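Local structure of kappa-carrageenase (Zobellia galactanivorans, 5OCR) at residues V175-P179 against K180-Q184. The protein probably hydrolyses kappa-carrageenan, a sulfated galactan of red algae, through the family 16 glycoside hydrolase domain that this chain comprises. Residues are numbered along the deposited sequence; the frame is centred on the assembly and turned at random.
Sequences VWKRP and KMYPQ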
loop_
_atom_site.group_PDB
_atom_site.type_symbol
_atom_site.label_atom_id
_atom_site.label_comp_id
_atom_site.label_asym_id
_atom_site.label_seq_id
_atom_site.Cartn_x
_atom_site.Cartn_y
_atom_site.Cartn_z
ATOM N N VAL A 175 -16.875 -12.467 5.024
ATOM C CA VAL A 175 -16.478 -13.020 3.756
ATOM C C VAL A 175 -15.609 -12.004 2.992
ATOM O O VAL A 175 -16.009 -10.860 2.756
ATOM C CB VAL A 175 -17.729 -13.380 2.928
ATOM C CG1 VAL A 175 -17.360 -13.850 1.484
ATOM C CG2 VAL A 175 -18.496 -14.478 3.669
ATOM N N TRP A 176 -14.398 -12.433 2.622
ATOM C CA TRP A 176 -13.504 -11.608 1.802
ATOM C C TRP A 176 -14.064 -11.369 0.401
ATOM O O TRP A 176 -14.516 -12.307 -0.313
ATOM C CB TRP A 176 -12.143 -12.289 1.686
ATOM C CG TRP A 176 -11.302 -11.998 2.909
ATOM C CD1 TRP A 176 -11.143 -12.789 4.034
ATOM C CD2 TRP A 176 -10.477 -10.807 3.131
ATOM N NE1 TRP A 176 -10.293 -12.180 4.944
ATOM C CE2 TRP A 176 -9.847 -10.980 4.426
ATOM C CE3 TRP A 176 -10.228 -9.634 2.407
ATOM C CZ2 TRP A 176 -8.990 -9.999 4.980
ATOM C CZ3 TRP A 176 -9.320 -8.677 2.944
ATOM C CH2 TRP A 176 -8.746 -8.852 4.218
ATOM N N LYS A 177 -14.033 -10.108 -0.026
ATOM C CA LYS A 177 -14.366 -9.751 -1.407
ATOM C C LYS A 177 -13.037 -9.255 -2.020
ATOM O O LYS A 177 -12.537 -8.179 -1.647
ATOM C CB LYS A 177 -15.388 -8.599 -1.449
ATOM C CG LYS A 177 -16.738 -8.907 -0.758
ATOM C CD LYS A 177 -17.417 -10.168 -1.284
ATOM C CE LYS A 177 -18.730 -10.433 -0.552
ATOM N NZ LYS A 177 -19.476 -11.666 -1.040
ATOM N N ARG A 178 -12.436 -10.107 -2.863
ATOM C CA ARG A 178 -11.081 -9.936 -3.371
ATOM C C ARG A 178 -11.180 -9.403 -4.792
ATOM O O ARG A 178 -12.130 -9.752 -5.527
ATOM C CB ARG A 178 -10.348 -11.283 -3.312
ATOM C CG ARG A 178 -10.524 -11.942 -1.943
ATOM C CD ARG A 178 -9.512 -13.030 -1.632
ATOM N NE ARG A 178 -9.055 -12.998 -0.230
ATOM C CZ ARG A 178 -9.364 -13.892 0.696
ATOM N NH1 ARG A 178 -10.177 -14.895 0.401
ATOM N NH2 ARG A 178 -8.856 -13.784 1.921
ATOM N N PRO A 179 -10.182 -8.644 -5.231
ATOM C CA PRO A 179 -10.243 -8.083 -6.591
ATOM C C PRO A 179 -10.395 -9.130 -7.685
ATOM O O PRO A 179 -11.159 -8.892 -8.598
ATOM C CB PRO A 179 -8.855 -7.414 -6.743
ATOM C CG PRO A 179 -8.341 -7.235 -5.374
ATOM C CD PRO A 179 -9.041 -8.113 -4.423
ATOM N N LYS A 180 -9.722 -10.301 -7.566
ATOM C CA LYS A 180 -9.768 -11.283 -8.653
ATOM C C LYS A 180 -11.093 -11.998 -8.652
ATOM O O LYS A 180 -11.417 -12.639 -9.647
ATOM C CB LYS A 180 -8.608 -12.267 -8.565
ATOM C CG LYS A 180 -7.290 -11.590 -8.903
ATOM C CD LYS A 180 -6.142 -12.584 -8.820
ATOM C CE LYS A 180 -4.829 -11.766 -9.005
ATOM N NZ LYS A 180 -3.598 -12.559 -8.837
ATOM N N MET A 181 -11.843 -11.893 -7.537
ATOM C CA MET A 181 -13.211 -12.504 -7.448
ATOM C C MET A 181 -14.254 -11.585 -8.013
ATOM O O MET A 181 -15.281 -12.026 -8.586
ATOM C CB MET A 181 -13.566 -12.797 -5.985
ATOM C CG MET A 181 -12.504 -13.680 -5.356
ATOM S SD MET A 181 -12.972 -14.825 -4.045
ATOM C CE MET A 181 -11.757 -16.115 -4.377
ATOM N N TYR A 182 -13.995 -10.287 -7.897
ATOM C CA TYR A 182 -14.981 -9.232 -8.280
ATOM C C TYR A 182 -14.292 -8.166 -9.143
ATOM O O TYR A 182 -14.171 -7.003 -8.765
ATOM C CB TYR A 182 -15.670 -8.606 -7.011
ATOM C CG TYR A 182 -16.481 -9.604 -6.278
ATOM C CD1 TYR A 182 -17.814 -9.884 -6.724
ATOM C CD2 TYR A 182 -15.939 -10.359 -5.244
ATOM C CE1 TYR A 182 -18.559 -10.878 -6.083
ATOM C CE2 TYR A 182 -16.684 -11.390 -4.632
ATOM C CZ TYR A 182 -17.988 -11.591 -5.063
ATOM O OH TYR A 182 -18.724 -12.583 -4.499
ATOM N N PRO A 183 -13.776 -8.582 -10.315
ATOM C CA PRO A 183 -12.819 -7.740 -10.914
ATOM C C PRO A 183 -13.425 -6.450 -11.486
ATOM O O PRO A 183 -12.760 -5.360 -11.470
ATOM C CB PRO A 183 -12.254 -8.617 -12.055
ATOM C CG PRO A 183 -13.327 -9.637 -12.318
ATOM C CD PRO A 183 -13.787 -9.935 -10.933
ATOM N N GLN A 184 -14.672 -6.560 -11.972
ATOM C CA GLN A 184 -15.348 -5.332 -12.488
ATOM C C GLN A 184 -15.560 -4.293 -11.404
ATOM O O GLN A 184 -15.468 -3.091 -11.722
ATOM C CB GLN A 184 -16.704 -5.672 -13.080
ATOM C CG GLN A 184 -17.238 -4.562 -13.934
ATOM C CD GLN A 184 -16.765 -4.756 -15.326
ATOM O OE1 GLN A 184 -15.580 -4.560 -15.650
ATOM N NE2 GLN A 184 -17.690 -5.183 -16.171
#
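Arg178 and Met181 come together across a tight turn, their CA atoms 5.3 Å apart, where the chain leaves strand 173-177 and bends toward the short helix 183-186. Arg178 O is gripped twice: Met181 N lies 3.0 Å from Arg178 O and sits well above the carbonyl plane, while Tyr182 N, 3.1 Å from Arg178 O, arrives nearly along the C=O axis (165°). Neither bond is straight, with N-H...O angles near 136°. Pro179 and Lys180 are the central residues of a type I beta turn, and the i+4 bond from Tyr182 N extends it by one residue. Tyr182 N also makes a weak bond to Pro179 O, and the CA-H of Pro183 touches the same oxygen, with Pro183 CA 3.1 Å from Pro179 O. Tyr182 then occupies the N-cap position of the helix.

In the beta-jellyroll of this GH16 enzyme the turn follows the hairpin of strands 159-170 and 173-177. Buried Pro179 packs its ring on Asn163 and His165 of the first strand and on Leu187.

Across the turn the side chains of Lys177 and Tyr182 meet. The lysine chain bends at chi2 (-55°), which brings CD obliquely against the tyrosine ring, 3.6 Å from CE2 of Tyr182; its ammonium goes on to a salt bridge with Glu170. Arg178 O lies at the edge of the same ring, near its plane. In one of its two conformers the guanidinium of Arg178 turns back along the strand and lays one face over CB of Trp176, with NH2 above the rim of the indole. One conformer of Lys180 extends from the turn to a salt bridge with Asp148.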